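Local coordinates for putative uncharacterized protein (Streptococcus pyogenes serotype M1, PDB 3VZH) that probably cleaves precursor CRISPR RNA as a Cas5d-type endoribonuclease of the microbial antiviral defence system, at residues K52-N57 / A119-I124. Numbering follows the deposited sequence.
Sequences KPTFTN and AKHEAI
H121 sets its CG anti to its carbonyl carbon (chi1 -68°), which swings the imidazole off helix 118-130 toward F55; the phenyl, with CG between its own backbone N and carbonyl carbon (chi1 63°), turns an edge to meet it. The result is a T-shaped pair that seats the helix against the start of strand 55-64, part of the large antiparallel sheet in the RRM-like (RAMP-family) fold of this Cas5d protein. Ring centroids stand 5.2 Å apart and the planes are inclined at 62°. The CD1–CE1 edge of F55 lies over one imidazole face, displaced toward its rim; CE1 of F55 comes to 3.6 Å from ND1 of H121, and CD1 of F55 to 3.9 Å from CG of H121. CD of K120 lies over the opposite face, near its rim. A type I beta turn from K52 to F55, closed by F55 N to K52 O at 3.3 Å, brings K52, T54 and F55 to the same imidazole. Both ring nitrogens are used elsewhere, ND1 by the hydroxyl of Y50 and NE2 by the backbone carbonyl of D115, so the buried ring is fixed in rotation. The carboxylate of D115 also accepts a hydrogen bond from OG1 of T54 and forms a salt bridge with K120, tying turn and helix to one residue. F103, on the neighbouring strand 95-105, packs against both F55 and H121. The bent, partly exposed K52 chain approaches the imidazole obliquely, its CG 4.0 Å from CE1 of H121. Buried T54 also comes in obliquely, its methyl CG2 4.1 Å from NE2 of H121.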
# COMPACT_ATOMS: atom_id res chain seq x y z
N LYS A 52 -13.59 5.28 4.70
CA LYS A 52 -14.69 6.27 4.90
C LYS A 52 -14.23 7.57 4.31
O LYS A 52 -13.03 7.87 4.37
CB LYS A 52 -15.01 6.44 6.40
CG LYS A 52 -15.70 5.27 7.07
CD LYS A 52 -17.09 5.06 6.61
CE LYS A 52 -18.02 5.91 7.45
NZ LYS A 52 -19.43 5.88 6.99
N PRO A 53 -15.14 8.37 3.73
CA PRO A 53 -14.75 9.66 3.20
C PRO A 53 -14.31 10.59 4.35
O PRO A 53 -13.64 11.60 4.13
CB PRO A 53 -16.05 10.16 2.56
CG PRO A 53 -17.15 9.41 3.26
CD PRO A 53 -16.56 8.07 3.51
N THR A 54 -14.58 10.19 5.58
CA THR A 54 -14.24 11.04 6.75
C THR A 54 -12.73 11.13 6.96
O THR A 54 -12.23 12.16 7.44
CB THR A 54 -14.81 10.42 8.04
OG1 THR A 54 -16.23 10.23 7.85
CG2 THR A 54 -14.72 11.42 9.19
N PHE A 55 -12.02 10.03 6.64
CA PHE A 55 -10.58 10.04 6.80
C PHE A 55 -9.85 9.53 5.53
O PHE A 55 -10.50 9.06 4.53
CB PHE A 55 -10.20 9.20 8.07
CG PHE A 55 -10.57 7.70 7.97
CD1 PHE A 55 -11.81 7.23 8.54
CD2 PHE A 55 -9.71 6.77 7.33
CE1 PHE A 55 -12.15 5.86 8.46
CE2 PHE A 55 -10.06 5.41 7.24
CZ PHE A 55 -11.28 4.96 7.80
N THR A 56 -8.55 9.76 5.54
CA THR A 56 -7.68 9.35 4.47
C THR A 56 -6.62 8.41 5.07
O THR A 56 -5.83 8.78 5.94
CB THR A 56 -6.90 10.56 3.95
OG1 THR A 56 -7.88 11.50 3.48
CG2 THR A 56 -5.89 10.12 2.78
N ASN A 57 -6.53 7.20 4.48
CA ASN A 57 -5.45 6.29 4.92
C ASN A 57 -4.10 6.73 4.27
O ASN A 57 -4.07 7.05 3.06
CB ASN A 57 -5.80 4.89 4.40
CG ASN A 57 -6.94 4.27 5.19
OD1 ASN A 57 -6.95 4.34 6.44
ND2 ASN A 57 -7.85 3.63 4.50
N ALA A 119 -12.05 7.27 18.35
CA ALA A 119 -12.22 5.93 18.97
C ALA A 119 -13.07 5.05 18.08
O ALA A 119 -12.80 3.85 17.97
CB ALA A 119 -12.82 6.04 20.38
N LYS A 120 -14.09 5.65 17.47
CA LYS A 120 -14.98 4.91 16.56
C LYS A 120 -14.16 4.33 15.39
O LYS A 120 -14.22 3.15 15.06
CB LYS A 120 -16.06 5.82 15.96
CG LYS A 120 -17.02 5.10 14.96
CD LYS A 120 -17.87 6.13 14.18
CE LYS A 120 -18.67 5.55 13.01
NZ LYS A 120 -19.52 6.61 12.41
N HIS A 121 -13.43 5.21 14.71
CA HIS A 121 -12.74 4.75 13.48
C HIS A 121 -11.55 3.88 13.74
O HIS A 121 -11.29 2.95 12.93
CB HIS A 121 -12.37 5.91 12.59
CG HIS A 121 -13.57 6.58 12.00
ND1 HIS A 121 -14.45 5.94 11.21
CD2 HIS A 121 -14.08 7.86 12.19
CE1 HIS A 121 -15.39 6.77 10.77
NE2 HIS A 121 -15.21 7.95 11.41
N GLU A 122 -10.84 4.13 14.83
CA GLU A 122 -9.76 3.19 15.25
C GLU A 122 -10.28 1.79 15.60
O GLU A 122 -9.68 0.80 15.16
CB GLU A 122 -8.89 3.73 16.39
CG GLU A 122 -8.00 4.92 16.04
CD GLU A 122 -6.87 5.10 17.07
OE1 GLU A 122 -5.91 5.83 16.83
OE2 GLU A 122 -6.94 4.47 18.16
N ALA A 123 -11.44 1.71 16.27
CA ALA A 123 -12.03 0.40 16.61
C ALA A 123 -12.48 -0.40 15.41
O ALA A 123 -12.19 -1.61 15.29
CB ALA A 123 -13.17 0.54 17.66
N ILE A 124 -13.14 0.30 14.50
CA ILE A 124 -13.57 -0.32 13.27
C ILE A 124 -12.41 -0.76 12.42
O ILE A 124 -12.45 -1.85 11.81
CB ILE A 124 -14.51 0.62 12.52
CG1 ILE A 124 -15.73 0.85 13.42
CG2 ILE A 124 -14.99 -0.01 11.20
CD1 ILE A 124 -16.79 1.69 12.75